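Local structure of probable sugar kinase (Clostridium perfringens, 3KZH) at residues Y8-G13 / N60-L65; A137-L142 / K160-L165. The protein is probably a carbohydrate kinase of the pfkB family within the ribokinase clan, expected to transfer phosphate to a sugar or related substrate. All blocks are in the same frame, centred on the assembly; numbering follows the deposited sequence.

Interaction 1 (Y8-G13 / N60-L65); sequences YLLVFG and NFMSIL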
ATOM      1  N   TYR A   8     -16.193 -16.981 -19.815  1.00 26.25           N
ATOM      2  CA  TYR A   8     -15.910 -15.992 -18.785  1.00 24.26           C
ATOM      3  C   TYR A   8     -16.847 -14.794 -18.818  1.00 22.56           C
ATOM      4  O   TYR A   8     -17.489 -14.515 -19.838  1.00 21.12           O
ATOM      5  CB  TYR A   8     -14.452 -15.499 -18.912  1.00 23.87           C
ATOM      6  CG  TYR A   8     -14.136 -14.758 -20.207  1.00 26.18           C
ATOM      7  CD1 TYR A   8     -14.206 -13.348 -20.272  1.00 25.96           C
ATOM      8  CD2 TYR A   8     -13.782 -15.461 -21.381  1.00 23.87           C
ATOM      9  CE1 TYR A   8     -13.934 -12.656 -21.469  1.00 25.15           C
ATOM     10  CE2 TYR A   8     -13.510 -14.775 -22.586  1.00 23.32           C
ATOM     11  CZ  TYR A   8     -13.592 -13.380 -22.613  1.00 24.16           C
ATOM     12  OH  TYR A   8     -13.366 -12.717 -23.785  1.00 25.60           O
ATOM     13  N   LEU A   9     -16.815 -14.035 -17.723  1.00 21.97           N
ATOM     14  CA  LEU A   9     -17.588 -12.806 -17.579  1.00 22.10           C
ATOM     15  C   LEU A   9     -16.585 -11.678 -17.514  1.00 19.89           C
ATOM     16  O   LEU A   9     -15.610 -11.752 -16.764  1.00 17.75           O
ATOM     17  CB  LEU A   9     -18.412 -12.796 -16.281  1.00 23.44           C
ATOM     18  CG  LEU A   9     -19.723 -11.984 -16.302  1.00 24.46           C
ATOM     19  CD1 LEU A   9     -20.633 -12.562 -15.278  1.00 21.55           C
ATOM     20  CD2 LEU A   9     -19.593 -10.482 -16.135  1.00 26.01           C
ATOM     21  N   LEU A  10     -16.867 -10.619 -18.266  1.00 18.94           N
ATOM     22  CA  LEU A  10     -16.011  -9.459 -18.280  1.00 18.09           C
ATOM     23  C   LEU A  10     -16.594  -8.324 -17.465  1.00 17.60           C
ATOM     24  O   LEU A  10     -17.786  -8.033 -17.551  1.00 15.61           O
ATOM     25  CB  LEU A  10     -15.725  -9.002 -19.714  1.00 16.23           C
ATOM     26  CG  LEU A  10     -14.820  -7.779 -19.956  1.00 19.59           C
ATOM     27  CD1 LEU A  10     -13.409  -7.987 -19.410  1.00 14.57           C
ATOM     28  CD2 LEU A  10     -14.775  -7.492 -21.438  1.00 17.42           C
ATOM     29  N   VAL A  11     -15.748  -7.743 -16.620  1.00 16.15           N
ATOM     30  CA  VAL A  11     -16.114  -6.597 -15.802  1.00 18.75           C
ATOM     31  C   VAL A  11     -15.140  -5.526 -16.279  1.00 20.75           C
ATOM     32  O   VAL A  11     -13.938  -5.773 -16.351  1.00 21.37           O
ATOM     33  CB  VAL A  11     -15.950  -6.874 -14.264  1.00 18.95           C
ATOM     34  CG1 VAL A  11     -16.364  -5.651 -13.442  1.00 14.85           C
ATOM     35  CG2 VAL A  11     -16.778  -8.084 -13.834  1.00 13.45           C
ATOM     36  N   PHE A  12     -15.676  -4.374 -16.674  1.00 21.11           N
ATOM     37  CA  PHE A  12     -14.866  -3.257 -17.169  1.00 21.02           C
ATOM     38  C   PHE A  12     -15.125  -2.018 -16.301  1.00 18.91           C
ATOM     39  O   PHE A  12     -16.241  -1.522 -16.271  1.00 20.33           O
ATOM     40  CB  PHE A  12     -15.220  -2.994 -18.656  1.00 24.04           C
ATOM     41  CG  PHE A  12     -14.402  -1.908 -19.322  1.00 24.08           C
ATOM     42  CD1 PHE A  12     -13.160  -2.210 -19.907  1.00 27.32           C
ATOM     43  CD2 PHE A  12     -14.892  -0.586 -19.410  1.00 24.86           C
ATOM     44  CE1 PHE A  12     -12.393  -1.208 -20.586  1.00 26.58           C
ATOM     45  CE2 PHE A  12     -14.149   0.428 -20.077  1.00 27.27           C
ATOM     46  CZ  PHE A  12     -12.892   0.110 -20.670  1.00 24.85           C
ATOM     47  N   GLY A  13     -14.085  -1.507 -15.642  1.00 17.97           N
ATOM     48  CA  GLY A  13     -14.225  -0.332 -14.793  1.00 18.99           C
ATOM     49  C   GLY A  13     -13.048  -0.010 -13.881  1.00 19.86           C
ATOM     50  O   GLY A  13     -12.029  -0.694 -13.897  1.00 19.30           O
ATOM     51  N   ASN A  60     -13.020 -11.957 -15.778  1.00 18.11           N
ATOM     52  CA  ASN A  60     -12.009 -11.174 -16.463  1.00 18.73           C
ATOM     53  C   ASN A  60     -12.309  -9.738 -16.035  1.00 15.79           C
ATOM     54  O   ASN A  60     -13.385  -9.199 -16.295  1.00 11.57           O
ATOM     55  CB  ASN A  60     -12.085 -11.340 -17.989  1.00 19.48           C
ATOM     56  CG  ASN A  60     -10.920 -10.675 -18.715  1.00 22.93           C
ATOM     57  OD1 ASN A  60     -10.596  -9.517 -18.448  1.00 21.57           O
ATOM     58  ND2 ASN A  60     -10.304 -11.393 -19.647  1.00 23.16           N
ATOM     59  N   PHE A  61     -11.371  -9.160 -15.302  1.00 15.35           N
ATOM     60  CA  PHE A  61     -11.499  -7.787 -14.837  1.00 16.30           C
ATOM     61  C   PHE A  61     -10.524  -6.871 -15.570  1.00 15.23           C
ATOM     62  O   PHE A  61      -9.331  -6.869 -15.287  1.00 14.61           O
ATOM     63  CB  PHE A  61     -11.316  -7.681 -13.306  1.00 12.72           C
ATOM     64  CG  PHE A  61     -11.481  -6.270 -12.759  1.00 13.83           C
ATOM     65  CD1 PHE A  61     -12.461  -5.393 -13.283  1.00 11.07           C
ATOM     66  CD2 PHE A  61     -10.643  -5.802 -11.740  1.00 10.68           C
ATOM     67  CE1 PHE A  61     -12.599  -4.077 -12.810  1.00 14.86           C
ATOM     68  CE2 PHE A  61     -10.767  -4.490 -11.256  1.00 11.70           C
ATOM     69  CZ  PHE A  61     -11.744  -3.621 -11.788  1.00 12.27           C
HETATM   70  N   MSE A  62     -11.078  -6.041 -16.448  1.00 17.86           N
HETATM   71  CA  MSE A  62     -10.297  -5.092 -17.229  1.00 22.60           C
HETATM   72  C   MSE A  62     -10.406  -3.728 -16.557  1.00 21.14           C
HETATM   73  O   MSE A  62     -11.470  -3.117 -16.531  1.00 21.10           O
HETATM   74  CB  MSE A  62     -10.809  -5.047 -18.669  1.00 24.71           C
HETATM   75  CG  MSE A  62      -9.890  -4.350 -19.677  1.00 31.06           C
HETATM   76 SE   MSE A  62     -10.681  -4.326 -21.434  1.00 44.00          SE
HETATM   77  CE  MSE A  62     -10.548  -6.197 -21.760  1.00 26.39           C
ATOM     78  N   SER A  63      -9.286  -3.258 -16.024  1.00 19.39           N
ATOM     79  CA  SER A  63      -9.265  -1.995 -15.320  1.00 22.38           C
ATOM     80  C   SER A  63      -8.170  -1.077 -15.818  1.00 25.87           C
ATOM     81  O   SER A  63      -7.635  -1.263 -16.919  1.00 25.67           O
ATOM     82  CB  SER A  63      -9.103  -2.263 -13.822  1.00 20.70           C
ATOM     83  OG  SER A  63      -9.492  -1.144 -13.035  1.00 15.24           O
ATOM     84  N   ILE A  64      -7.897  -0.047 -15.018  1.00 27.56           N
ATOM     85  CA  ILE A  64      -6.868   0.949 -15.285  1.00 30.20           C
ATOM     86  C   ILE A  64      -5.940   1.007 -14.062  1.00 30.22           C
ATOM     87  O   ILE A  64      -6.330   1.474 -12.994  1.00 27.91           O
ATOM     88  CB  ILE A  64      -7.494   2.347 -15.534  1.00 32.34           C
ATOM     89  CG1 ILE A  64      -8.338   2.342 -16.819  1.00 34.75           C
ATOM     90  CG2 ILE A  64      -6.412   3.400 -15.578  1.00 30.47           C
ATOM     91  CD1 ILE A  64      -9.205   3.572 -17.016  1.00 35.42           C
ATOM     92  N   LEU A  65      -4.725   0.496 -14.224  1.00 32.38           N
ATOM     93  CA  LEU A  65      -3.737   0.518 -13.154  1.00 35.96           C
ATOM     94  C   LEU A  65      -2.660   1.558 -13.450  1.00 38.99           C
ATOM     95  O   LEU A  65      -2.675   2.192 -14.516  1.00 38.91           O
ATOM     96  CB  LEU A  65      -3.118  -0.862 -12.950  1.00 35.92           C
ATOM     97  CG  LEU A  65      -4.020  -1.972 -12.424  1.00 35.00           C
ATOM     98  CD1 LEU A  65      -3.261  -3.257 -12.482  1.00 35.38           C
ATOM     99  CD2 LEU A  65      -4.501  -1.683 -11.015  1.00 34.23           C
TER

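Interaction 2 (A137-L142 / K160-L165); sequences AEYTVL and KTNFIL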
ATOM      1  N   ALA A 137     -16.843 -12.420 -24.580  1.00 27.67           N
ATOM      2  CA  ALA A 137     -17.360 -12.381 -23.215  1.00 26.87           C
ATOM      3  C   ALA A 137     -18.844 -12.694 -23.261  1.00 25.67           C
ATOM      4  O   ALA A 137     -19.561 -12.143 -24.099  1.00 25.00           O
ATOM      5  CB  ALA A 137     -17.135 -11.014 -22.604  1.00 26.55           C
ATOM      6  N   GLU A 138     -19.303 -13.593 -22.391  1.00 23.19           N
ATOM      7  CA  GLU A 138     -20.726 -13.959 -22.374  1.00 25.37           C
ATOM      8  C   GLU A 138     -21.549 -12.773 -21.883  1.00 23.04           C
ATOM      9  O   GLU A 138     -22.593 -12.455 -22.456  1.00 21.36           O
ATOM     10  CB  GLU A 138     -20.991 -15.183 -21.495  1.00 26.76           C
ATOM     11  CG  GLU A 138     -20.062 -16.369 -21.689  1.00 32.48           C
ATOM     12  CD  GLU A 138     -20.277 -17.114 -23.000  1.00 35.37           C
ATOM     13  OE1 GLU A 138     -21.449 -17.326 -23.391  1.00 36.88           O
ATOM     14  OE2 GLU A 138     -19.267 -17.504 -23.628  1.00 35.81           O
ATOM     15  N   TYR A 139     -21.082 -12.150 -20.799  1.00 19.63           N
ATOM     16  CA  TYR A 139     -21.724 -10.963 -20.234  1.00 18.20           C
ATOM     17  C   TYR A 139     -20.632  -9.946 -19.920  1.00 18.04           C
ATOM     18  O   TYR A 139     -19.470 -10.320 -19.716  1.00 15.33           O
ATOM     19  CB  TYR A 139     -22.585 -11.291 -18.987  1.00 16.82           C
ATOM     20  CG  TYR A 139     -23.801 -12.171 -19.256  1.00 14.41           C
ATOM     21  CD1 TYR A 139     -25.052 -11.622 -19.543  1.00 17.69           C
ATOM     22  CD2 TYR A 139     -23.679 -13.563 -19.314  1.00 14.48           C
ATOM     23  CE1 TYR A 139     -26.154 -12.465 -19.897  1.00 18.35           C
ATOM     24  CE2 TYR A 139     -24.737 -14.401 -19.661  1.00 15.79           C
ATOM     25  CZ  TYR A 139     -25.972 -13.853 -19.952  1.00 17.37           C
ATOM     26  OH  TYR A 139     -27.000 -14.694 -20.309  1.00 21.01           O
ATOM     27  N   THR A 140     -20.976  -8.660 -19.996  1.00 18.14           N
ATOM     28  CA  THR A 140     -20.017  -7.597 -19.703  1.00 19.77           C
ATOM     29  C   THR A 140     -20.635  -6.531 -18.789  1.00 20.04           C
ATOM     30  O   THR A 140     -21.609  -5.871 -19.148  1.00 20.00           O
ATOM     31  CB  THR A 140     -19.373  -6.984 -20.998  1.00 19.49           C
ATOM     32  OG1 THR A 140     -18.657  -8.002 -21.707  1.00 19.14           O
ATOM     33  CG2 THR A 140     -18.380  -5.873 -20.658  1.00 20.93           C
ATOM     34  N   VAL A 141     -20.053  -6.390 -17.598  1.00 18.89           N
ATOM     35  CA  VAL A 141     -20.522  -5.447 -16.580  1.00 17.14           C
ATOM     36  C   VAL A 141     -19.870  -4.082 -16.739  1.00 18.63           C
ATOM     37  O   VAL A 141     -18.659  -3.958 -16.948  1.00 16.83           O
ATOM     38  CB  VAL A 141     -20.264  -5.996 -15.132  1.00 16.82           C
ATOM     39  CG1 VAL A 141     -20.648  -4.971 -14.053  1.00 13.32           C
ATOM     40  CG2 VAL A 141     -21.034  -7.287 -14.916  1.00 12.51           C
ATOM     41  N   LEU A 142     -20.709  -3.060 -16.648  1.00 20.68           N
ATOM     42  CA  LEU A 142     -20.294  -1.671 -16.745  1.00 23.45           C
ATOM     43  C   LEU A 142     -21.064  -0.897 -15.696  1.00 24.40           C
ATOM     44  O   LEU A 142     -22.128  -1.324 -15.251  1.00 23.20           O
ATOM     45  CB  LEU A 142     -20.654  -1.070 -18.124  1.00 22.91           C
ATOM     46  CG  LEU A 142     -20.064  -1.510 -19.472  1.00 23.92           C
ATOM     47  CD1 LEU A 142     -20.654  -0.688 -20.593  1.00 21.42           C
ATOM     48  CD2 LEU A 142     -18.572  -1.372 -19.466  1.00 25.20           C
ATOM     49  N   LYS A 160     -22.527  -8.696 -29.793  1.00 46.45           N
ATOM     50  CA  LYS A 160     -21.424  -9.635 -29.577  1.00 44.64           C
ATOM     51  C   LYS A 160     -21.330 -10.111 -28.119  1.00 41.72           C
ATOM     52  O   LYS A 160     -20.896 -11.234 -27.855  1.00 40.38           O
ATOM     53  CB  LYS A 160     -20.105  -8.994 -30.032  1.00 47.08           C
ATOM     54  CG  LYS A 160     -19.918  -8.883 -31.559  1.00 50.10           C
ATOM     55  CD  LYS A 160     -19.822  -7.426 -32.055  1.00 52.75           C
ATOM     56  CE  LYS A 160     -21.203  -6.795 -32.299  1.00 54.71           C
ATOM     57  NZ  LYS A 160     -21.224  -5.321 -32.534  1.00 55.12           N
ATOM     58  N   THR A 161     -21.707  -9.232 -27.190  1.00 38.31           N
ATOM     59  CA  THR A 161     -21.720  -9.528 -25.754  1.00 35.60           C
ATOM     60  C   THR A 161     -22.951  -8.906 -25.082  1.00 35.10           C
ATOM     61  O   THR A 161     -23.500  -7.912 -25.562  1.00 36.11           O
ATOM     62  CB  THR A 161     -20.415  -9.069 -25.023  1.00 34.70           C
ATOM     63  OG1 THR A 161     -20.482  -9.422 -23.628  1.00 27.05           O
ATOM     64  CG2 THR A 161     -20.181  -7.581 -25.164  1.00 31.93           C
ATOM     65  N   ASN A 162     -23.362  -9.497 -23.966  1.00 33.75           N
ATOM     66  CA  ASN A 162     -24.519  -9.041 -23.215  1.00 32.52           C
ATOM     67  C   ASN A 162     -24.148  -8.121 -22.044  1.00 31.29           C
ATOM     68  O   ASN A 162     -23.676  -8.566 -21.000  1.00 30.41           O
ATOM     69  CB  ASN A 162     -25.298 -10.252 -22.718  1.00 35.25           C
ATOM     70  CG  ASN A 162     -26.018 -11.005 -23.824  1.00 37.16           C
ATOM     71  OD1 ASN A 162     -26.144 -12.228 -23.758  1.00 37.76           O
ATOM     72  ND2 ASN A 162     -26.561 -10.279 -24.797  1.00 37.15           N
ATOM     73  N   PHE A 163     -24.414  -6.834 -22.217  1.00 28.66           N
ATOM     74  CA  PHE A 163     -24.087  -5.824 -21.217  1.00 27.82           C
ATOM     75  C   PHE A 163     -24.976  -5.735 -19.973  1.00 25.15           C
ATOM     76  O   PHE A 163     -26.193  -5.873 -20.057  1.00 23.31           O
ATOM     77  CB  PHE A 163     -23.994  -4.463 -21.891  1.00 30.05           C
ATOM     78  CG  PHE A 163     -22.784  -4.278 -22.735  1.00 29.88           C
ATOM     79  CD1 PHE A 163     -21.579  -3.867 -22.160  1.00 30.29           C
ATOM     80  CD2 PHE A 163     -22.851  -4.465 -24.128  1.00 31.33           C
ATOM     81  CE1 PHE A 163     -20.431  -3.631 -22.962  1.00 31.03           C
ATOM     82  CE2 PHE A 163     -21.721  -4.235 -24.942  1.00 29.58           C
ATOM     83  CZ  PHE A 163     -20.505  -3.816 -24.357  1.00 32.02           C
ATOM     84  N   ILE A 164     -24.340  -5.524 -18.817  1.00 22.42           N
ATOM     85  CA  ILE A 164     -25.028  -5.405 -17.525  1.00 21.19           C
ATOM     86  C   ILE A 164     -24.717  -4.039 -16.878  1.00 20.76           C
ATOM     87  O   ILE A 164     -23.553  -3.708 -16.650  1.00 18.37           O
ATOM     88  CB  ILE A 164     -24.642  -6.573 -16.534  1.00 19.79           C
ATOM     89  CG1 ILE A 164     -24.866  -7.954 -17.183  1.00 19.53           C
ATOM     90  CG2 ILE A 164     -25.454  -6.467 -15.231  1.00 17.33           C
ATOM     91  CD1 ILE A 164     -24.376  -9.136 -16.382  1.00 16.38           C
ATOM     92  N   LEU A 165     -25.763  -3.277 -16.554  1.00 21.26           N
ATOM     93  CA  LEU A 165     -25.610  -1.963 -15.931  1.00 25.16           C
ATOM     94  C   LEU A 165     -25.868  -1.866 -14.424  1.00 25.87           C
ATOM     95  O   LEU A 165     -26.899  -2.316 -13.928  1.00 23.56           O
ATOM     96  CB  LEU A 165     -26.493  -0.914 -16.645  1.00 26.15           C
ATOM     97  CG  LEU A 165     -26.526   0.565 -16.199  1.00 28.27           C
ATOM     98  CD1 LEU A 165     -25.160   1.228 -16.321  1.00 29.77           C
ATOM     99  CD2 LEU A 165     -27.570   1.351 -16.975  1.00 27.93           C
TER
HETATM  100  O   HOH W   1     -20.258 -13.540 -26.481  1.00 35.03           O

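Interaction 1 (Y8-G13 / N60-L65)
Leu10, Val11 and Phe12 pair in parallel with Asn60, Phe61 and Met62 inside the large central sheet of the ribokinase-like fold. Four backbone hydrogen bonds join the strands. Asn60 N donates to Leu9 O, Val11 N to Asn60 O (2.8 Å), Met62 N to Val11 O and Gly13 N to Met62 O (3.2 Å). Leu10, Phe12, Asn60 and Met62 share one face of the sheet, and helix 131-135 packs on Leu10, Asn60 and Met62. There the selenium of selenomethionine Met62 lies in the plane of the Phe12 ring at its edge, with SE 3.6 Å from Phe12 CD1, a Met-aromatic contact. Leu10 CD1 rests on Met62 CB at 4.0 Å. Asn60 runs alongside Leu10, and Asn60 ND2 is hydrogen-bonded to Asp87 OD2. On the other face, Phe61 CD1 meets Val11 CG1 at 3.9 Å, and helix 44-54 packs on both residues. Beyond the Phe12-Met62 pair, Ser63 OG donates to Gly13 O in the carbonyl plane, at 2.7 Å. The same hydroxyl is also hydrogen-bonded to Ser15 OG. The backbone bonds thus fix the register, the side chains on both faces are mainly apolar, and a side-chain hydroxyl adds a fifth hydrogen bond.

Interaction 2 (A137-L142 / K160-L165)
Thr140 and Ile164 form the middle of a parallel strand pair, the two strands of a right-handed beta-alpha-beta crossover through helix 147-157. Thr140 N donates to Asn162 O from above the carbonyl plane. Ile164 N bonds Thr140 O at 2.8 Å, and Leu142 N bonds Ile164 O at 2.9 Å. A weak bond from Asn162 N to Glu138 O precedes them. At the N-terminal end of the contact, a water lies within hydrogen-bonding distance of both Ala137 O and Lys160 O. On one face, Tyr139 CD1 meets Asn162 CB at 3.5 Å, with ring and amide planes 45° apart. Ile164 CD1 reaches Tyr139 CB at 3.8 Å. On the other face, Leu142 CD1 lies 3.7 Å from Phe163 CD1, and the Thr140 side chain lies alongside Phe163, with CG2 near CE1 of the ring. The next shell is helical. Helix 255-268 packs on Tyr139, Val141 and Ile164, while helix 147-157 packs on Leu142, Phe163 and Leu165. The nearby Asp166 and Pro167 belong to the glucopyranose pocket. Thr161 OG1 stands anti to its backbone N (chi1 -178°) and donates to Ala137 O at 2.9 Å, from 59° above the carbonyl plane.

From the N terminus, strand 9-12 comes first. The chain then passes through strands 16-23 and 32-42 of the smaller sheet and helix 44-54. It returns at strand 59-62, where interaction 1 closes this excursion. Interaction 2 opens later, at 137-142, and closes the short crossover through helix 147-157. The two contacts therefore follow in series, neither nested nor crossed. They meet in space because strand 139-143 lies beside strand 9-12, on the side away from strand 59-62. Leu10 joins them through probable backbone hydrogen bonds to Tyr139 and Val141. The spatial order is 59-62, 9-12, 139-143, 162-166, all parallel within one sheet.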